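Local coordinates for protein kinectin 1 (Kinesin receptor) (Legionella pneumophila, PDB 4MU6) that is a Legionella effector, LegC3, of undetermined molecular function, whose N-terminal part, the piece described here, forms an elongated, largely helical coiled-coil domain, at residues E25-F29 / S30-D34; S47-T50 / A51-K55; T62-K65 / K66-Q70; E265-Q268 / K269-K273. All coordinates share one frame; numbering follows the deposited sequence.

Contact 1 of 4, residues E25-F29 / S30-D34; sequences EELSF and SGLKD
Ser28 OG accepts from Gly31 N at 3.2 Å with an N-H...O angle of 147°, the bond that makes Ser28 the N-cap of helix 29-38. The hydroxyl can reach the amide because chi1 of 67° sets OG between the backbone N and the carbonyl carbon of its own residue, turned toward the first turn. The carbonyl of the same residue opens the regular i to i+4 series: Leu32 N donates to Ser28 O at 3.0 Å, and Lys33 N follows with Phe29 O at 2.8 Å. Ser28 therefore serves the helix start with both its side chain and its main chain.

The side chains of this turn divide into two groups. Lys33 lies obliquely across the Phe29 ring: its CB stands 4.1 Å above the ring plane, over one face but displaced toward the rim, while Lys33 CD reaches Phe29 CE2 at 3.9 Å. This is contact through the aliphatic part of the lysine, and a bend at chi3 of 59° then carries the amine away from the ring. In the second group, Leu27 (N') and Leu32 (N4) form a hydrophobic staple across the N-cap, with Leu27 CB 3.8 Å from Leu32 CD1.

Leu32 is buried, and it packs onward against Phe263 and Leu267 of helix 227-273 and Leu286 of helix 280-294. Phe29 rests on Glu282, Ala285 and Leu286 of helix 280-294, whereas Leu27 touches Phe21 and Leu22 of helix 10-22, which places this helix start among three neighbouring helices.

Contact 2 of 4, residues S47-T50 / A51-K55; sequences SSVT and ATLLK
Ala51 N donates to Ser47 O at 2.9 Å, and the next three amides repeat the i to i+4 pattern of an alpha-helix, here an internal turn of the long helix 43-105. Leu53 N pairs with Val49 O at 2.9 Å, and Leu54 N with Thr50 O at 3.0 Å. Ser48 O is approached by two donors of one residue: Thr52 N at 3.2 Å with a nearly straight N-H...O angle of 169°, and Thr52 OG1 through a weak bond of 3.3 Å. The second is possible because chi1 of -69° holds OG1 beside the backbone N of Thr52, on the side of the preceding turn.

Two side-chain pairs run along the helix at the same spacing. Val49 and Leu53 lie alongside each other and point the same way, with Val49 CG1 3.9 Å from Leu53 CD1; both are buried and continue this packing onto Ala255 and Ile252 of helix 227-273, respectively. Val49 also reaches Leu13 and His17 of helix 10-22, and Ser48 OG hydrogen-bonds His17 ND1, so a polar link accompanies the apolar one.

Thr50 divides its two branches between different tasks. Its OG1 bonds back to His46 O within the helix, while the methyl CG2 turns to the next turn, where Thr50 CG2 meets Leu54 CD1 at 4.0 Å.

Contact 3 of 4, residues T62-K65 / K66-Q70; sequences TEVK and KNLEQ
Lys65 NZ and Glu69 OE2 form a salt bridge of 2.8 Å, an i to i+4 ion pair on the long helix 43-105, close to where a coiled coil is predicted to begin. The two side chains cross obliquely. Lys65 NZ meets Glu69 OE2 from above the carboxylate plane, 35° out of it, and stands 4.1 Å from Glu69 OE1. Glu69 is extended beyond CG, whereas Lys65 is bent at both chi3 (98°) and chi4 (70°), and these bends fold its amine back to the carboxylate. The lysine chain also lies against its partner, with Lys65 CG 3.4 Å from Glu69 OE2. As Glu69 is buried, the pairing would be expected to offset much of the cost of placing its charge there.

Below the ion pair runs a continuous i to i+4 series of main-chain bonds. Glu69 N donates to Lys65 O at 2.8 Å, so these two residues are joined by backbone and side chain alike. Leu68 N to Val64 O, Asn67 N to Glu63 O and Lys66 N to Thr62 O complete the series.

On an exposed flank, Lys66 runs alongside Thr62, pointing the same way; Thr62 OG1 is engaged with Asp58 O, and Thr62 CG2 lies 3.8 Å from Lys66 NZ. Another side of the helix faces helix 227-273, where Val64 touches Gln240, Leu68 touches Ser236 and Ile237, and Lys65 also rests on Ile237. The apolar contact on this side is Val64 CG2 to Leu68 CD1, 4.3 Å.

Contact 4 of 4, residues E265-Q268 / K269-K273; sequences EELQ and KYLNK
Glu266 and Lys269 are brought together by bends in both chains: chi2 of -62° folds the glutamate about its CB-CG bond, and chi3 of 74° turns the lysine toward it. They lie alongside each other, pointing the same way, in an i to i+3 salt bridge on helix 227-273. Lys269 NZ meets Glu266 OE2 at 2.9 Å on the syn side, 17° out of the carboxylate plane, with a weak second bond of 3.2 Å to Glu266 OE1, so the ammonium engages both oxygens unequally.

Leu267 has two apolar partners in the next turn. Its CD1 meets Tyr270 CD2 at 3.9 Å, the side chains crossing obliquely, and its CG stands 4.2 Å from Leu271 CG. The main chain backs this cluster: Tyr270 N donates to Glu266 O at 3.0 Å, and Leu271 N to Leu267 O at 2.8 Å.

Tyr270 OH bonds to Asp24 O, while Gln268 OE1 and Asn272 OD1 both accept from Lys287 NZ of helix 280-294. Leu267 packs on Ile36 of helix 29-38, Glu266 on Ile18 and Leu22 of helix 10-22, and Leu271 on Leu286 and Ile290 of helix 280-294.

In the fold
From the N terminus, contact 1 starts helix 29-38 after the loop that follows helix 10-22. Contacts 2 and 3 then lie in series on helix 43-105, their centres about 23 Å apart, and contact 4 comes much later, near the end of helix 227-273. Each joins adjoining residues, so none closes a long loop, and none nests or crosses. The fold nevertheless brings contacts 1 and 4 together: Leu27 CD1 lies 3.9 Å from Tyr270 OH, and Leu32 CD2 4.0 Å from Leu267 CD1. Helix 227-273 is common to all four, carrying contact 4 and packing against side chains from the other three.

Contact 1 of 4, residues E25-F29 / S30-D34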
loop_
_atom_site.group_PDB
_atom_site.type_symbol
_atom_site.label_atom_id
_atom_site.label_comp_id
_atom_site.label_asym_id
_atom_site.label_seq_id
_atom_site.Cartn_x
_atom_site.Cartn_y
_atom_site.Cartn_z
ATOM N N GLU A 25 -35.567 32.367 17.071
ATOM C CA GLU A 25 -36.423 33.178 17.917
ATOM C C GLU A 25 -37.903 32.967 17.591
ATOM O O GLU A 25 -38.774 33.664 18.110
ATOM C CB GLU A 25 -36.016 34.647 17.796
ATOM C CG GLU A 25 -34.520 34.848 18.039
ATOM C CD GLU A 25 -34.140 36.301 18.260
ATOM O OE1 GLU A 25 -35.018 37.097 18.654
ATOM O OE2 GLU A 25 -32.957 36.645 18.045
ATOM N N GLU A 26 -38.180 31.970 16.757
ATOM C CA GLU A 26 -39.521 31.771 16.218
ATOM C C GLU A 26 -40.119 30.420 16.611
ATOM O O GLU A 26 -41.151 30.012 16.076
ATOM C CB GLU A 26 -39.486 31.892 14.690
ATOM C CG GLU A 26 -38.704 33.094 14.182
ATOM C CD GLU A 26 -38.084 32.874 12.804
ATOM O OE1 GLU A 26 -38.051 31.711 12.326
ATOM O OE2 GLU A 26 -37.615 33.873 12.209
ATOM N N LEU A 27 -39.469 29.722 17.535
ATOM C CA LEU A 27 -39.974 28.431 17.996
ATOM C C LEU A 27 -41.355 28.610 18.641
ATOM O O LEU A 27 -41.662 29.676 19.175
ATOM C CB LEU A 27 -38.978 27.794 18.961
ATOM C CG LEU A 27 -37.605 27.550 18.326
ATOM C CD1 LEU A 27 -36.542 27.199 19.390
ATOM C CD2 LEU A 27 -37.701 26.446 17.265
ATOM N N SER A 28 -42.199 27.586 18.555
ATOM C CA SER A 28 -43.593 27.714 18.981
ATOM C C SER A 28 -43.874 26.957 20.282
ATOM O O SER A 28 -43.169 26.001 20.614
ATOM C CB SER A 28 -44.521 27.184 17.891
ATOM O OG SER A 28 -44.351 25.785 17.744
ATOM N N PHE A 29 -44.917 27.367 21.000
ATOM C CA PHE A 29 -45.315 26.650 22.202
ATOM C C PHE A 29 -45.503 25.138 21.988
ATOM O O PHE A 29 -44.898 24.323 22.697
ATOM C CB PHE A 29 -46.593 27.220 22.834
ATOM C CG PHE A 29 -47.109 26.362 23.944
ATOM C CD1 PHE A 29 -46.507 26.408 25.187
ATOM C CD2 PHE A 29 -48.120 25.440 23.718
ATOM C CE1 PHE A 29 -46.920 25.572 26.199
ATOM C CE2 PHE A 29 -48.543 24.595 24.731
ATOM C CZ PHE A 29 -47.946 24.665 25.975
ATOM N N SER A 30 -46.360 24.765 21.040
ATOM C CA SER A 30 -46.693 23.345 20.855
ATOM C C SER A 30 -45.493 22.539 20.365
ATOM O O SER A 30 -45.323 21.375 20.737
ATOM C CB SER A 30 -47.920 23.154 19.947
ATOM O OG SER A 30 -47.783 23.860 18.730
ATOM N N GLY A 31 -44.649 23.164 19.550
ATOM C CA GLY A 31 -43.394 22.549 19.165
ATOM C C GLY A 31 -42.539 22.212 20.378
ATOM O O GLY A 31 -42.122 21.063 20.573
ATOM N N LEU A 32 -42.277 23.218 21.200
ATOM C CA LEU A 32 -41.390 23.037 22.335
ATOM C C LEU A 32 -41.993 22.078 23.360
ATOM O O LEU A 32 -41.283 21.229 23.909
ATOM C CB LEU A 32 -41.022 24.387 22.947
ATOM C CG LEU A 32 -40.037 25.149 22.051
ATOM C CD1 LEU A 32 -39.871 26.589 22.496
ATOM C CD2 LEU A 32 -38.690 24.439 22.033
ATOM N N LYS A 33 -43.303 22.184 23.569
ATOM C CA LYS A 33 -44.025 21.299 24.479
ATOM C C LYS A 33 -43.821 19.816 24.137
ATOM O O LYS A 33 -43.561 18.995 25.016
ATOM C CB LYS A 33 -45.516 21.634 24.465
ATOM C CG LYS A 33 -46.310 21.001 25.595
ATOM C CD LYS A 33 -47.742 20.758 25.167
ATOM C CE LYS A 33 -47.766 19.843 23.956
ATOM N NZ LYS A 33 -49.116 19.699 23.355
ATOM N N ASP A 34 -43.935 19.467 22.861
ATOM C CA ASP A 34 -43.754 18.068 22.468
ATOM C C ASP A 34 -42.304 17.623 22.638
ATOM O O ASP A 34 -42.029 16.497 23.066
ATOM C CB ASP A 34 -44.242 17.823 21.031
ATOM C CG ASP A 34 -45.752 17.637 20.953
ATOM O OD1 ASP A 34 -46.343 17.145 21.941
ATOM O OD2 ASP A 34 -46.356 17.996 19.921
#

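Contact 2 of 4, residues S47-T50 / A51-K55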
loop_
_atom_site.group_PDB
_atom_site.type_symbol
_atom_site.label_atom_id
_atom_site.label_comp_id
_atom_site.label_asym_id
_atom_site.label_seq_id
_atom_site.Cartn_x
_atom_site.Cartn_y
_atom_site.Cartn_z
ATOM N N SER A 47 -29.611 15.043 14.346
ATOM C CA SER A 47 -29.217 15.023 12.939
ATOM C C SER A 47 -28.010 15.908 12.677
ATOM O O SER A 47 -27.035 15.450 12.080
ATOM C CB SER A 47 -30.367 15.446 12.025
ATOM O OG SER A 47 -31.325 14.413 11.912
ATOM N N SER A 48 -28.053 17.163 13.128
ATOM C CA SER A 48 -26.925 18.058 12.869
ATOM C C SER A 48 -25.617 17.633 13.574
ATOM O O SER A 48 -24.543 17.751 12.984
ATOM C CB SER A 48 -27.284 19.539 13.113
ATOM O OG SER A 48 -27.082 19.944 14.454
ATOM N N VAL A 49 -25.697 17.147 14.816
ATOM C CA VAL A 49 -24.522 16.594 15.502
ATOM C C VAL A 49 -23.997 15.376 14.724
ATOM O O VAL A 49 -22.796 15.237 14.499
ATOM C CB VAL A 49 -24.851 16.159 16.933
ATOM C CG1 VAL A 49 -23.663 15.395 17.564
ATOM C CG2 VAL A 49 -25.240 17.362 17.777
ATOM N N THR A 50 -24.913 14.507 14.305
ATOM C CA THR A 50 -24.549 13.304 13.569
ATOM C C THR A 50 -23.836 13.619 12.247
ATOM O O THR A 50 -22.874 12.938 11.906
ATOM C CB THR A 50 -25.768 12.366 13.346
ATOM O OG1 THR A 50 -26.279 11.936 14.617
ATOM C CG2 THR A 50 -25.388 11.122 12.517
ATOM N N ALA A 51 -24.280 14.654 11.528
ATOM C CA ALA A 51 -23.636 15.042 10.262
ATOM C C ALA A 51 -22.228 15.569 10.511
ATOM O O ALA A 51 -21.284 15.213 9.788
ATOM C CB ALA A 51 -24.490 16.082 9.462
ATOM N N THR A 52 -22.086 16.401 11.543
ATOM C CA THR A 52 -20.766 16.869 11.962
ATOM C C THR A 52 -19.828 15.705 12.298
ATOM O O THR A 52 -18.657 15.708 11.917
ATOM C CB THR A 52 -20.848 17.799 13.177
ATOM O OG1 THR A 52 -21.468 19.035 12.796
ATOM C CG2 THR A 52 -19.445 18.081 13.743
ATOM N N LEU A 53 -20.324 14.711 13.023
ATOM C CA LEU A 53 -19.456 13.585 13.392
ATOM C C LEU A 53 -19.031 12.763 12.175
ATOM O O LEU A 53 -17.886 12.296 12.092
ATOM C CB LEU A 53 -20.111 12.701 14.458
ATOM C CG LEU A 53 -20.132 13.352 15.844
ATOM C CD1 LEU A 53 -21.085 12.635 16.773
ATOM C CD2 LEU A 53 -18.724 13.351 16.418
ATOM N N LEU A 54 -19.944 12.603 11.225
ATOM C CA LEU A 54 -19.649 11.824 10.027
ATOM C C LEU A 54 -18.612 12.524 9.165
ATOM O O LEU A 54 -17.707 11.863 8.617
ATOM C CB LEU A 54 -20.919 11.569 9.220
ATOM C CG LEU A 54 -21.893 10.623 9.909
ATOM C CD1 LEU A 54 -23.219 10.686 9.200
ATOM C CD2 LEU A 54 -21.337 9.196 9.924
ATOM N N LYS A 55 -18.754 13.848 9.042
ATOM C CA LYS A 55 -17.789 14.650 8.301
ATOM C C LYS A 55 -16.421 14.566 8.946
ATOM O O LYS A 55 -15.414 14.437 8.250
ATOM C CB LYS A 55 -18.213 16.102 8.202
ATOM C CG LYS A 55 -19.297 16.398 7.167
ATOM C CD LYS A 55 -19.829 17.834 7.333
ATOM C CE LYS A 55 -20.917 18.192 6.313
ATOM N NZ LYS A 55 -22.256 17.605 6.604
#

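Contact 3 of 4, residues T62-K65 / K66-Q70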
loop_
_atom_site.group_PDB
_atom_site.type_symbol
_atom_site.label_atom_id
_atom_site.label_comp_id
_atom_site.label_asym_id
_atom_site.label_seq_id
_atom_site.Cartn_x
_atom_site.Cartn_y
_atom_site.Cartn_z
ATOM N N THR A 62 -9.700 9.965 5.627
ATOM C CA THR A 62 -8.960 10.454 4.475
ATOM C C THR A 62 -7.511 10.694 4.878
ATOM O O THR A 62 -6.596 10.301 4.163
ATOM C CB THR A 62 -9.582 11.754 3.869
ATOM O OG1 THR A 62 -10.895 11.475 3.365
ATOM C CG2 THR A 62 -8.731 12.269 2.742
ATOM N N GLU A 63 -7.308 11.320 6.036
ATOM C CA GLU A 63 -5.959 11.655 6.487
ATOM C C GLU A 63 -5.042 10.435 6.750
ATOM O O GLU A 63 -3.871 10.431 6.352
ATOM C CB GLU A 63 -6.014 12.533 7.734
ATOM C CG GLU A 63 -4.643 12.882 8.289
ATOM C CD GLU A 63 -3.797 13.692 7.319
ATOM O OE1 GLU A 63 -4.371 14.475 6.518
ATOM O OE2 GLU A 63 -2.554 13.545 7.366
ATOM N N VAL A 64 -5.555 9.416 7.431
ATOM C CA VAL A 64 -4.685 8.291 7.793
ATOM C C VAL A 64 -4.405 7.457 6.547
ATOM O O VAL A 64 -3.287 6.980 6.347
ATOM C CB VAL A 64 -5.252 7.428 8.944
ATOM C CG1 VAL A 64 -6.595 6.767 8.555
ATOM C CG2 VAL A 64 -4.219 6.395 9.406
ATOM N N LYS A 65 -5.410 7.324 5.691
ATOM C CA LYS A 65 -5.209 6.664 4.405
ATOM C C LYS A 65 -4.060 7.306 3.639
ATOM O O LYS A 65 -3.236 6.601 3.050
ATOM C CB LYS A 65 -6.493 6.680 3.569
ATOM C CG LYS A 65 -6.291 6.232 2.109
ATOM C CD LYS A 65 -7.591 5.790 1.458
ATOM C CE LYS A 65 -8.199 6.894 0.617
ATOM N NZ LYS A 65 -7.402 7.145 -0.612
ATOM N N LYS A 66 -4.005 8.640 3.642
ATOM C CA LYS A 66 -2.923 9.339 2.956
ATOM C C LYS A 66 -1.566 9.033 3.566
ATOM O O LYS A 66 -0.609 8.749 2.841
ATOM C CB LYS A 66 -3.156 10.854 2.911
ATOM C CG LYS A 66 -4.081 11.285 1.775
ATOM C CD LYS A 66 -4.229 12.801 1.732
ATOM C CE LYS A 66 -5.476 13.217 0.953
ATOM N NZ LYS A 66 -6.002 14.552 1.387
ATOM N N ASN A 67 -1.484 9.097 4.892
ATOM C CA ASN A 67 -0.270 8.673 5.591
ATOM C C ASN A 67 0.222 7.245 5.219
ATOM O O ASN A 67 1.417 7.031 4.969
ATOM C CB ASN A 67 -0.465 8.794 7.108
ATOM C CG ASN A 67 -0.787 10.198 7.537
ATOM O OD1 ASN A 67 -0.420 11.163 6.871
ATOM N ND2 ASN A 67 -1.490 10.325 8.656
ATOM N N LEU A 68 -0.701 6.281 5.190
ATOM C CA LEU A 68 -0.360 4.879 4.907
ATOM C C LEU A 68 -0.015 4.692 3.429
ATOM O O LEU A 68 0.910 3.945 3.090
ATOM C CB LEU A 68 -1.530 3.961 5.252
ATOM C CG LEU A 68 -1.988 3.836 6.701
ATOM C CD1 LEU A 68 -3.353 3.147 6.760
ATOM C CD2 LEU A 68 -0.973 3.085 7.516
ATOM N N GLU A 69 -0.774 5.355 2.550
ATOM C CA GLU A 69 -0.484 5.320 1.119
ATOM C C GLU A 69 0.911 5.859 0.848
ATOM O O GLU A 69 1.647 5.306 0.040
ATOM C CB GLU A 69 -1.495 6.154 0.316
ATOM C CG GLU A 69 -2.810 5.456 -0.007
ATOM C CD GLU A 69 -3.778 6.361 -0.784
ATOM O OE1 GLU A 69 -3.370 7.483 -1.165
ATOM O OE2 GLU A 69 -4.942 5.947 -1.009
ATOM N N GLN A 70 1.260 6.950 1.521
ATOM C CA GLN A 70 2.549 7.602 1.321
ATOM C C GLN A 70 3.689 6.712 1.782
ATOM O O GLN A 70 4.736 6.653 1.137
ATOM C CB GLN A 70 2.604 8.956 2.038
ATOM C CG GLN A 70 2.051 10.119 1.205
ATOM C CD GLN A 70 2.877 10.376 -0.056
ATOM O OE1 GLN A 70 4.064 10.708 0.023
ATOM N NE2 GLN A 70 2.252 10.216 -1.223
#

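Contact 4 of 4, residues E265-Q268 / K269-K273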
loop_
_atom_site.group_PDB
_atom_site.type_symbol
_atom_site.label_atom_id
_atom_site.label_comp_id
_atom_site.label_asym_id
_atom_site.label_seq_id
_atom_site.Cartn_x
_atom_site.Cartn_y
_atom_site.Cartn_z
ATOM N N GLU A 265 -31.776 21.919 29.876
ATOM C CA GLU A 265 -30.979 22.971 30.523
ATOM C C GLU A 265 -30.917 24.248 29.692
ATOM O O GLU A 265 -31.107 25.361 30.202
ATOM C CB GLU A 265 -29.540 22.485 30.768
ATOM C CG GLU A 265 -29.382 21.443 31.860
ATOM C CD GLU A 265 -29.486 22.033 33.259
ATOM O OE1 GLU A 265 -29.331 23.267 33.396
ATOM O OE2 GLU A 265 -29.726 21.265 34.222
ATOM N N GLU A 266 -30.629 24.094 28.406
ATOM C CA GLU A 266 -30.461 25.263 27.562
ATOM C C GLU A 266 -31.788 25.932 27.268
ATOM O O GLU A 266 -31.832 27.116 26.989
ATOM C CB GLU A 266 -29.752 24.901 26.258
ATOM C CG GLU A 266 -28.268 24.655 26.432
ATOM C CD GLU A 266 -27.539 25.888 26.925
ATOM O OE1 GLU A 266 -27.949 27.004 26.540
ATOM O OE2 GLU A 266 -26.567 25.742 27.699
ATOM N N LEU A 267 -32.865 25.160 27.321
ATOM C CA LEU A 267 -34.170 25.668 26.954
ATOM C C LEU A 267 -34.634 26.597 28.057
ATOM O O LEU A 267 -35.249 27.638 27.794
ATOM C CB LEU A 267 -35.160 24.523 26.801
ATOM C CG LEU A 267 -36.606 24.957 26.578
ATOM C CD1 LEU A 267 -36.712 25.717 25.255
ATOM C CD2 LEU A 267 -37.535 23.756 26.593
ATOM N N GLN A 268 -34.322 26.203 29.289
ATOM C CA GLN A 268 -34.621 27.004 30.464
ATOM C C GLN A 268 -33.970 28.378 30.289
ATOM O O GLN A 268 -34.631 29.411 30.460
ATOM C CB GLN A 268 -34.134 26.293 31.734
ATOM C CG GLN A 268 -34.564 26.937 33.043
ATOM C CD GLN A 268 -36.027 26.671 33.402
ATOM O OE1 GLN A 268 -36.936 27.312 32.869
ATOM N NE2 GLN A 268 -36.253 25.730 34.320
ATOM N N LYS A 269 -32.695 28.388 29.896
ATOM C CA LYS A 269 -31.976 29.644 29.658
ATOM C C LYS A 269 -32.650 30.473 28.580
ATOM O O LYS A 269 -32.884 31.663 28.760
ATOM C CB LYS A 269 -30.515 29.387 29.291
ATOM C CG LYS A 269 -29.711 28.752 30.412
ATOM C CD LYS A 269 -28.474 28.033 29.904
ATOM C CE LYS A 269 -27.374 28.998 29.478
ATOM N NZ LYS A 269 -26.170 28.292 28.911
ATOM N N TYR A 270 -32.953 29.834 27.457
ATOM C CA TYR A 270 -33.688 30.450 26.360
ATOM C C TYR A 270 -35.007 31.058 26.833
ATOM O O TYR A 270 -35.407 32.138 26.380
ATOM C CB TYR A 270 -33.962 29.378 25.317
ATOM C CG TYR A 270 -34.854 29.753 24.170
ATOM C CD1 TYR A 270 -34.324 30.308 23.010
ATOM C CD2 TYR A 270 -36.222 29.491 24.207
ATOM C CE1 TYR A 270 -35.133 30.623 21.932
ATOM C CE2 TYR A 270 -37.041 29.803 23.129
ATOM C CZ TYR A 270 -36.482 30.366 21.991
ATOM O OH TYR A 270 -37.267 30.679 20.901
ATOM N N LEU A 271 -35.681 30.362 27.743
ATOM C CA LEU A 271 -36.970 30.819 28.247
ATOM C C LEU A 271 -36.845 31.987 29.227
ATOM O O LEU A 271 -37.847 32.593 29.618
ATOM C CB LEU A 271 -37.735 29.661 28.896
ATOM C CG LEU A 271 -38.272 28.576 27.952
ATOM C CD1 LEU A 271 -39.110 27.593 28.746
ATOM C CD2 LEU A 271 -39.095 29.189 26.818
ATOM N N ASN A 272 -35.616 32.308 29.617
ATOM C CA ASN A 272 -35.387 33.374 30.579
ATOM C C ASN A 272 -34.747 34.581 29.906
ATOM O O ASN A 272 -34.784 35.686 30.432
ATOM C CB ASN A 272 -34.480 32.887 31.717
ATOM C CG ASN A 272 -35.159 31.889 32.650
ATOM O OD1 ASN A 272 -36.362 31.961 32.926
ATOM N ND2 ASN A 272 -34.371 30.966 33.166
ATOM N N LYS A 273 -34.146 34.361 28.743
ATOM C CA LYS A 273 -33.411 35.403 28.040
ATOM C C LYS A 273 -34.348 36.345 27.295
ATOM O O LYS A 273 -33.978 37.484 26.999
ATOM C CB LYS A 273 -32.452 34.785 27.026
ATOM C CG LYS A 273 -31.194 34.163 27.597
ATOM C CD LYS A 273 -30.692 33.018 26.697
ATOM C CE LYS A 273 -30.753 33.370 25.202
ATOM N NZ LYS A 273 -30.412 32.204 24.322
#